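Local coordinates for glutathione transferase (Lolium rigidum, PDB 6ZB6), which binds S-(p-nitrobenzyl)glutathione and probably conjugates glutathione to electrophilic compounds such as herbicides, as phi class glutathione transferases do, at residues Ala10-Val15 with Gly53-Phe58; Ala16-Phe21 with Arg69-Tyr74; Tyr118-Asn123 with Ala181-Ala186. All blocks are in the same frame, centred on the assembly; numbering follows the deposited sequence.

Contact 1 of 3, residues Ala10-Val15 with Gly53-Phe58; sequences AMSTNV and GQIPAF. With GTB (S-(p-nitrobenzyl)glutathione), chain G.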
# COMPACT_ATOMS: atom_id res chain seq x y z
N ALA A 10 5.18 -11.46 0.63
CA ALA A 10 5.30 -10.11 1.17
C ALA A 10 5.58 -9.08 0.08
O ALA A 10 5.27 -7.90 0.28
CB ALA A 10 6.41 -10.05 2.23
N MET A 11 6.11 -9.49 -1.07
CA MET A 11 6.44 -8.54 -2.12
C MET A 11 5.21 -8.00 -2.84
O MET A 11 5.29 -6.94 -3.46
CB MET A 11 7.39 -9.17 -3.14
CG MET A 11 6.87 -10.46 -3.74
SD MET A 11 7.23 -10.63 -5.50
CE MET A 11 5.86 -9.73 -6.21
N SER A 12 4.09 -8.71 -2.80
CA SER A 12 2.88 -8.23 -3.46
C SER A 12 2.38 -6.97 -2.76
O SER A 12 2.29 -6.94 -1.52
CB SER A 12 1.81 -9.32 -3.44
OG SER A 12 0.52 -8.79 -3.69
N THR A 13 2.04 -5.94 -3.54
CA THR A 13 1.67 -4.65 -2.97
C THR A 13 0.57 -4.78 -1.92
O THR A 13 0.67 -4.22 -0.82
CB THR A 13 1.19 -3.70 -4.06
OG1 THR A 13 0.33 -4.40 -4.96
CG2 THR A 13 2.39 -3.13 -4.83
N ASN A 14 -0.50 -5.50 -2.24
CA ASN A 14 -1.63 -5.49 -1.33
C ASN A 14 -1.43 -6.44 -0.16
O ASN A 14 -2.09 -6.27 0.88
CB ASN A 14 -2.92 -5.79 -2.11
CG ASN A 14 -3.23 -4.69 -3.12
OD1 ASN A 14 -3.45 -3.54 -2.75
ND2 ASN A 14 -3.19 -5.04 -4.40
N VAL A 15 -0.51 -7.39 -0.26
CA VAL A 15 -0.06 -8.11 0.93
C VAL A 15 0.73 -7.17 1.84
O VAL A 15 0.48 -7.08 3.05
CB VAL A 15 0.78 -9.34 0.54
CG1 VAL A 15 1.43 -9.94 1.78
CG2 VAL A 15 -0.08 -10.37 -0.19
N GLY A 53 -9.83 -15.38 -6.11
CA GLY A 53 -8.55 -15.95 -6.50
C GLY A 53 -7.47 -14.89 -6.56
O GLY A 53 -6.73 -14.81 -7.53
N GLN A 54 -7.38 -14.06 -5.52
CA GLN A 54 -6.38 -13.02 -5.41
C GLN A 54 -5.73 -13.09 -4.03
O GLN A 54 -6.22 -13.75 -3.11
CB GLN A 54 -6.99 -11.62 -5.61
CG GLN A 54 -7.62 -11.36 -6.97
CD GLN A 54 -7.93 -9.89 -7.19
OE1 GLN A 54 -8.60 -9.26 -6.37
NE2 GLN A 54 -7.40 -9.32 -8.27
N ILE A 55 -4.60 -12.38 -3.90
CA ILE A 55 -3.95 -12.22 -2.60
C ILE A 55 -4.00 -10.74 -2.26
O ILE A 55 -3.99 -9.90 -3.16
CB ILE A 55 -2.51 -12.77 -2.61
CG1 ILE A 55 -1.70 -12.12 -3.73
CG2 ILE A 55 -2.51 -14.28 -2.74
CD1 ILE A 55 -0.22 -12.19 -3.49
N PRO A 56 -4.02 -10.37 -0.97
CA PRO A 56 -3.95 -11.26 0.19
C PRO A 56 -5.25 -11.97 0.49
O PRO A 56 -6.31 -11.51 0.07
CB PRO A 56 -3.62 -10.31 1.34
CG PRO A 56 -4.36 -9.06 0.95
CD PRO A 56 -4.12 -8.96 -0.56
N ALA A 57 -5.17 -13.07 1.23
CA ALA A 57 -6.27 -13.50 2.10
C ALA A 57 -5.76 -13.45 3.53
O ALA A 57 -4.58 -13.20 3.78
CB ALA A 57 -6.78 -14.89 1.72
N PHE A 58 -6.63 -13.72 4.49
CA PHE A 58 -6.28 -13.47 5.88
C PHE A 58 -7.08 -14.41 6.76
O PHE A 58 -8.26 -14.64 6.50
CB PHE A 58 -6.55 -12.00 6.23
CG PHE A 58 -6.42 -11.67 7.69
CD1 PHE A 58 -7.52 -11.77 8.55
CD2 PHE A 58 -5.22 -11.22 8.20
CE1 PHE A 58 -7.39 -11.46 9.89
CE2 PHE A 58 -5.08 -10.88 9.54
CZ PHE A 58 -6.17 -10.99 10.38
N1 GTB G . -8.53 -5.05 -4.15
CA1 GTB G . -7.69 -6.20 -3.85
C1 GTB G . -6.98 -5.98 -2.51
O11 GTB G . -6.58 -4.83 -2.18
O12 GTB G . -6.78 -6.94 -1.71
CB1 GTB G . -6.67 -6.35 -4.99
CG1 GTB G . -5.76 -7.53 -4.69
CD1 GTB G . -4.89 -7.88 -5.88
OE1 GTB G . -4.94 -7.27 -6.90
N2 GTB G . -3.97 -8.99 -5.74
CA2 GTB G . -3.14 -9.31 -6.88
C2 GTB G . -3.53 -10.70 -7.36
O2 GTB G . -3.72 -11.60 -6.61
CB2 GTB G . -1.67 -9.28 -6.46
SG2 GTB G . -1.22 -7.55 -6.03
N3 GTB G . -3.68 -10.92 -8.78
CA3 GTB G . -4.04 -12.25 -9.24
C3 GTB G . -5.33 -12.19 -10.06
O31 GTB G . -5.59 -13.13 -10.86
O32 GTB G . -6.12 -11.22 -9.94
C' GTB G . -1.30 -6.55 -7.54
C1' GTB G . -0.30 -7.11 -8.55
C2' GTB G . -0.76 -7.65 -9.74
C3' GTB G . 0.14 -8.17 -10.66
C4' GTB G . 1.50 -8.14 -10.40
N41 GTB G . 2.45 -8.69 -11.36
O41 GTB G . 2.02 -9.14 -12.62
O42 GTB G . 3.58 -8.76 -11.07
C5' GTB G . 1.95 -7.60 -9.20
C6' GTB G . 1.06 -7.08 -8.28

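Contact 2 of 3, residues Ala16-Phe21 with Arg69-Tyr74; sequences ARVLVF and RAISKY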
# COMPACT_ATOMS: atom_id res chain seq x y z
N ALA A 16 1.73 -6.48 1.26
CA ALA A 16 2.56 -5.56 2.02
C ALA A 16 1.71 -4.53 2.75
O ALA A 16 2.05 -4.14 3.87
CB ALA A 16 3.54 -4.84 1.08
N ARG A 17 0.61 -4.10 2.13
CA ARG A 17 -0.28 -3.13 2.77
C ARG A 17 -0.70 -3.61 4.16
O ARG A 17 -0.59 -2.88 5.15
CB ARG A 17 -1.50 -2.86 1.88
CG ARG A 17 -2.49 -1.86 2.46
CD ARG A 17 -3.87 -1.93 1.80
NE ARG A 17 -3.80 -1.95 0.34
CZ ARG A 17 -3.48 -0.89 -0.41
NH1 ARG A 17 -3.23 0.29 0.17
NH2 ARG A 17 -3.41 -0.99 -1.73
N VAL A 18 -1.14 -4.87 4.24
CA VAL A 18 -1.55 -5.47 5.51
C VAL A 18 -0.37 -5.59 6.47
O VAL A 18 -0.48 -5.29 7.66
CB VAL A 18 -2.19 -6.85 5.24
CG1 VAL A 18 -2.58 -7.54 6.57
CG2 VAL A 18 -3.39 -6.72 4.28
N LEU A 19 0.78 -6.05 5.97
CA LEU A 19 1.94 -6.23 6.84
C LEU A 19 2.35 -4.91 7.49
O LEU A 19 2.75 -4.89 8.66
CB LEU A 19 3.10 -6.84 6.06
CG LEU A 19 2.82 -8.15 5.31
CD1 LEU A 19 4.11 -8.76 4.74
CD2 LEU A 19 2.08 -9.16 6.20
N VAL A 20 2.25 -3.80 6.75
CA VAL A 20 2.53 -2.49 7.33
C VAL A 20 1.66 -2.25 8.56
O VAL A 20 2.15 -1.88 9.63
CB VAL A 20 2.36 -1.38 6.28
CG1 VAL A 20 2.31 -0.02 6.97
CG2 VAL A 20 3.53 -1.41 5.25
N PHE A 21 0.35 -2.46 8.43
CA PHE A 21 -0.51 -2.15 9.57
C PHE A 21 -0.32 -3.14 10.71
O PHE A 21 -0.37 -2.75 11.88
CB PHE A 21 -1.95 -2.04 9.11
CG PHE A 21 -2.17 -0.87 8.19
CD1 PHE A 21 -1.99 0.42 8.65
CD2 PHE A 21 -2.45 -1.07 6.84
CE1 PHE A 21 -2.15 1.51 7.81
CE2 PHE A 21 -2.61 0.02 5.98
CZ PHE A 21 -2.46 1.31 6.46
N ARG A 69 -7.61 -3.61 2.24
CA ARG A 69 -8.01 -2.53 3.14
C ARG A 69 -8.97 -3.00 4.21
O ARG A 69 -8.93 -2.48 5.34
CB ARG A 69 -8.63 -1.37 2.36
CG ARG A 69 -7.61 -0.63 1.48
CD ARG A 69 -8.31 0.42 0.63
NE ARG A 69 -7.39 1.06 -0.33
CZ ARG A 69 -7.02 0.53 -1.49
NH1 ARG A 69 -7.45 -0.66 -1.85
NH2 ARG A 69 -6.19 1.20 -2.29
N ALA A 70 -9.85 -3.96 3.89
CA ALA A 70 -10.73 -4.53 4.91
C ALA A 70 -9.92 -5.29 5.96
O ALA A 70 -10.15 -5.13 7.17
CB ALA A 70 -11.76 -5.46 4.27
N ILE A 71 -9.00 -6.15 5.51
CA ILE A 71 -8.11 -6.83 6.45
C ILE A 71 -7.39 -5.83 7.34
O ILE A 71 -7.29 -6.01 8.55
CB ILE A 71 -7.10 -7.71 5.69
CG1 ILE A 71 -7.79 -8.81 4.86
CG2 ILE A 71 -6.10 -8.31 6.68
CD1 ILE A 71 -6.88 -9.40 3.76
N SER A 72 -6.86 -4.75 6.73
CA SER A 72 -6.05 -3.81 7.49
C SER A 72 -6.86 -3.12 8.57
O SER A 72 -6.38 -2.93 9.70
CB SER A 72 -5.44 -2.76 6.55
OG SER A 72 -4.54 -3.37 5.63
N LYS A 73 -8.10 -2.70 8.26
CA LYS A 73 -8.91 -2.06 9.28
C LYS A 73 -9.27 -3.03 10.40
O LYS A 73 -9.32 -2.64 11.58
CB LYS A 73 -10.17 -1.44 8.66
CG LYS A 73 -9.84 -0.19 7.83
CD LYS A 73 -11.10 0.58 7.42
CE LYS A 73 -11.84 -0.17 6.31
NZ LYS A 73 -12.91 0.65 5.65
N TYR A 74 -9.50 -4.30 10.07
CA TYR A 74 -9.75 -5.29 11.12
C TYR A 74 -8.55 -5.41 12.05
O TYR A 74 -8.70 -5.49 13.27
CB TYR A 74 -10.08 -6.64 10.50
CG TYR A 74 -10.17 -7.77 11.51
CD1 TYR A 74 -11.36 -8.01 12.19
CD2 TYR A 74 -9.07 -8.57 11.78
CE1 TYR A 74 -11.45 -9.03 13.12
CE2 TYR A 74 -9.15 -9.60 12.72
CZ TYR A 74 -10.35 -9.83 13.37
OH TYR A 74 -10.45 -10.84 14.29

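Contact 3 of 3, residues Tyr118-Asn123 with Ala181-Ala186; sequences YQCLFN and ATPHAA. With GTB (S-(p-nitrobenzyl)glutathione), chain G.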
# COMPACT_ATOMS: atom_id res chain seq x y z
N TYR A 118 2.89 -0.97 -13.13
CA TYR A 118 2.60 -2.13 -13.97
C TYR A 118 3.43 -2.11 -15.24
O TYR A 118 4.08 -3.11 -15.59
CB TYR A 118 1.11 -2.17 -14.33
CG TYR A 118 0.26 -2.91 -13.33
CD1 TYR A 118 0.08 -4.28 -13.43
CD2 TYR A 118 -0.36 -2.23 -12.29
CE1 TYR A 118 -0.71 -4.96 -12.51
CE2 TYR A 118 -1.15 -2.90 -11.36
CZ TYR A 118 -1.32 -4.26 -11.48
OH TYR A 118 -2.10 -4.92 -10.56
N GLN A 119 3.42 -0.98 -15.95
CA GLN A 119 4.04 -0.94 -17.26
C GLN A 119 5.56 -0.97 -17.17
O GLN A 119 6.22 -1.51 -18.06
CB GLN A 119 3.59 0.31 -18.01
CG GLN A 119 2.12 0.32 -18.39
CD GLN A 119 1.77 -0.76 -19.38
OE1 GLN A 119 2.62 -1.22 -20.14
NE2 GLN A 119 0.50 -1.18 -19.39
N CYS A 120 6.15 -0.40 -16.11
CA CYS A 120 7.59 -0.26 -16.02
C CYS A 120 8.25 -1.37 -15.21
O CYS A 120 9.42 -1.68 -15.45
CB CYS A 120 7.94 1.10 -15.39
SG CYS A 120 7.57 2.53 -16.41
N LEU A 121 7.50 -2.01 -14.30
CA LEU A 121 8.05 -3.02 -13.40
C LEU A 121 7.36 -4.37 -13.55
O LEU A 121 8.00 -5.33 -13.98
CB LEU A 121 7.95 -2.52 -11.95
CG LEU A 121 9.20 -1.95 -11.29
CD1 LEU A 121 9.01 -1.94 -9.78
CD2 LEU A 121 10.41 -2.76 -11.69
N PHE A 122 6.07 -4.47 -13.21
CA PHE A 122 5.39 -5.76 -13.16
C PHE A 122 5.35 -6.42 -14.53
O PHE A 122 5.74 -7.59 -14.67
CB PHE A 122 3.96 -5.58 -12.63
CG PHE A 122 3.87 -5.11 -11.18
CD1 PHE A 122 4.93 -5.27 -10.30
CD2 PHE A 122 2.69 -4.54 -10.70
CE1 PHE A 122 4.83 -4.84 -8.97
CE2 PHE A 122 2.58 -4.11 -9.39
CZ PHE A 122 3.66 -4.26 -8.52
N ASN A 123 4.88 -5.70 -15.55
CA ASN A 123 4.71 -6.31 -16.87
C ASN A 123 6.01 -6.86 -17.45
O ASN A 123 6.03 -8.04 -17.84
CB ASN A 123 4.05 -5.31 -17.83
CG ASN A 123 2.54 -5.22 -17.64
OD1 ASN A 123 1.99 -5.69 -16.64
ND2 ASN A 123 1.87 -4.61 -18.60
N ALA A 181 11.06 2.63 -7.86
CA ALA A 181 11.98 1.78 -8.59
C ALA A 181 11.83 1.90 -10.09
O ALA A 181 12.55 1.21 -10.83
CB ALA A 181 11.80 0.32 -8.17
N THR A 182 10.93 2.74 -10.58
CA THR A 182 10.74 2.91 -12.01
C THR A 182 11.64 4.02 -12.52
O THR A 182 12.24 4.75 -11.74
CB THR A 182 9.28 3.23 -12.31
OG1 THR A 182 9.03 4.58 -11.91
CG2 THR A 182 8.33 2.23 -11.57
N PRO A 183 11.72 4.20 -13.84
CA PRO A 183 12.49 5.34 -14.38
C PRO A 183 11.94 6.69 -13.97
O PRO A 183 12.61 7.71 -14.23
CB PRO A 183 12.39 5.13 -15.90
CG PRO A 183 12.23 3.66 -16.06
CD PRO A 183 11.32 3.27 -14.92
N HIS A 184 10.78 6.76 -13.33
CA HIS A 184 10.12 8.02 -13.03
C HIS A 184 10.21 8.40 -11.56
O HIS A 184 9.49 9.28 -11.10
CB HIS A 184 8.66 7.94 -13.50
CG HIS A 184 8.55 7.50 -14.92
ND1 HIS A 184 8.97 8.29 -15.97
CD2 HIS A 184 8.15 6.33 -15.47
CE1 HIS A 184 8.79 7.64 -17.11
NE2 HIS A 184 8.29 6.44 -16.83
N ALA A 185 11.13 7.76 -10.83
CA ALA A 185 11.25 7.97 -9.40
C ALA A 185 11.64 9.40 -9.04
O ALA A 185 11.39 9.82 -7.91
CB ALA A 185 12.27 7.01 -8.81
N ALA A 186 12.26 10.14 -9.95
CA ALA A 186 12.59 11.53 -9.61
C ALA A 186 11.38 12.46 -9.65
O ALA A 186 11.51 13.61 -9.23
CB ALA A 186 13.71 12.04 -10.55
N1 GTB G . -8.53 -5.05 -4.15
CA1 GTB G . -7.69 -6.20 -3.85
C1 GTB G . -6.98 -5.98 -2.51
O11 GTB G . -6.58 -4.83 -2.18
O12 GTB G . -6.78 -6.94 -1.71
CB1 GTB G . -6.67 -6.35 -4.99
CG1 GTB G . -5.76 -7.53 -4.69
CD1 GTB G . -4.89 -7.88 -5.88
OE1 GTB G . -4.94 -7.27 -6.90
N2 GTB G . -3.97 -8.99 -5.74
CA2 GTB G . -3.14 -9.31 -6.88
C2 GTB G . -3.53 -10.70 -7.36
O2 GTB G . -3.72 -11.60 -6.61
CB2 GTB G . -1.67 -9.28 -6.46
SG2 GTB G . -1.22 -7.55 -6.03
N3 GTB G . -3.68 -10.92 -8.78
CA3 GTB G . -4.04 -12.25 -9.24
C3 GTB G . -5.33 -12.19 -10.06
O31 GTB G . -5.59 -13.13 -10.86
O32 GTB G . -6.12 -11.22 -9.94
C' GTB G . -1.30 -6.55 -7.54
C1' GTB G . -0.30 -7.11 -8.55
C2' GTB G . -0.76 -7.65 -9.74
C3' GTB G . 0.14 -8.17 -10.66
C4' GTB G . 1.50 -8.14 -10.40
N41 GTB G . 2.45 -8.69 -11.36
O41 GTB G . 2.02 -9.14 -12.62
O42 GTB G . 3.58 -8.76 -11.07
C5' GTB G . 1.95 -7.60 -9.20
C6' GTB G . 1.06 -7.08 -8.28

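Contact 1 of 3, residues Ala10-Val15 with Gly53-Phe58
Ser12, Asn14 and Val15, at the start of helix 13-24, pack against Ile55 and cis-Pro56 in a buried, mainly apolar contact at the glutathione site. The two segments meet as the first helix and the cis-proline loop do in the thioredoxin fold, just ahead of strand 57-60, and no hydrogen bond joins them. Val15 CG2 serves both loop residues, 3.8 Å from Ile55 CD1 and 3.9 Å from Pro56 CB. Ile55 CG1 is wedged between its own backbone N and C (chi1 55°), and from there CD1 reaches the serine at the N-cap. The Pro56 ring lies along the first helical turn, with CD 3.7 Å from Asn14 CB and CG against Asn14 O, a buried carbonyl oxygen without a polar partner. The Asn14 side chain is held elsewhere: OD1 bonds Arg17 and ND2 bonds Tyr175. The Ile55-Pro56 peptide is cis and, as at the cis-proline of thioredoxin folds, the residue before the proline pairs with the ligand backbone in antiparallel fashion: Ile55 N donates to GTB O2 at 3.0 Å and Ile55 O accepts from GTB N2 at 2.7 Å. Gln54 NE2 adds a nearly straight bond to the terminal carboxylate atom GTB O32 (2.8 Å, 166°). On the helix side, Ser12 OG comes within 3.2 Å of the ligand sulfur SG2.

Contact 2 of 3, residues Ala16-Phe21 with Arg69-Tyr74
Arg69, in the first turn of helix 68-78, lays its guanidinium flat on that of Arg17, centres 4.0 Å apart and planes inclined by 27°. The Arg69 chain is extended from CG to NE, whereas Arg17 bends at chi3 (-47°), and this brings the two flat groups together although their chains cross at a slant; the closest tips are Arg17 NH2 and Arg69 NH2, at 3.6 Å. Below the charged ends, Arg17 CD lies 4.0 Å from Arg69 CG, so the stems touch as well. Two residues on, Ile71 turns its CG2 branch to Val18, meeting CG1 at 3.6 Å with the side chains about perpendicular; this apolar patch lies on the side nearer the sheet, where Ile71 also touches Leu65 of strand 63-66. Ser72 comes next and fills the middle of the interface, its CA only 5.2 Å from Val18 CA. Its OG is hydrogen-bonded to Ser68 O, back in its own helix, and the side chain lies obliquely against the Phe21 ring, with OG 3.3 Å from Phe21 CD2. Such a small residue suits the near-parallel run of these two thioredoxin-fold helices, whose segment axes are 8.9 Å apart at 9°. The stacked like charges have acceptors around them: Asp105 forms a salt bridge with Arg69 NH2, while Asn171 OD1 and Ser68 OG, besides Asn14, bond Arg17. These partners probably offset the repulsion, and since Ser68 OG also bonds the glutathione ligand, Arg17 forms a second shell behind it.

Contact 3 of 3, residues Tyr118-Asn123 with Ala181-Ala186
Thr182 OG1 is held by two partners at the place where the loop meets Cys120 and Leu121 of helix 92-127. The contact lies within the all-helical C-terminal domain of the glutathione transferase fold, between the C-terminal part of that long helix and the loop leading to helix 192-202. His184 N donates to Thr182 OG1 at 3.1 Å and 158°, making an ST turn, and Phe179 O, at the end of helix 173-179, is its second partner. With OG1 between its own backbone N and C (chi1 74°), the threonine gives its carbon side to the helix: CB is 4.0 Å from Cys120 CB. A type I turn from Thr182 to Ala185 overlaps the ST turn, although its closing bond, Ala185 N to Thr182 O, is weak. Cys120 CB also abuts Pro183 CD, and one residue on, Leu121 CD1 rests 3.9 Å from Ala181 CB. The interface is mainly apolar, and no hydrogen bond crosses it. Here the helix widens into a pi-type turn, closed by Asn123 N to Tyr118 O at 2.7 Å, and its other side faces the ligand. There the nitrobenzyl ring lies over the Phe122 ring, GTB C5' standing 3.4 Å above its plane near the centre, while Tyr118 OH comes to 3.1 Å from GTB C2'. On the loop side, Cys120 SG meets the rim of the His184 imidazole close to the ring plane, 4.8 Å from its centroid.

In the fold
Contacts 1 and 2 belong to the thioredoxin-like N-terminal domain, their centres 10 Å apart. Both use helix 13-24, and their segments alternate along the chain; Pro56 and Phe58 of contact 1 pack on Ile71 of contact 2, joining cis-proline loop, strand 57-60 and helix 68-78. Contact 3 follows both in sequence and lies in the helical C-terminal domain, its centre about 20 Å from that of contact 1 and 24 Å from that of contact 2. Contacts 1 and 3 brush each other at Thr13 and Phe122, and the ligand spans them: glutathione backbone on the first, nitrobenzyl ring on the third. The pocket is thus built from both domains, with the aromatic part largely against the helical one.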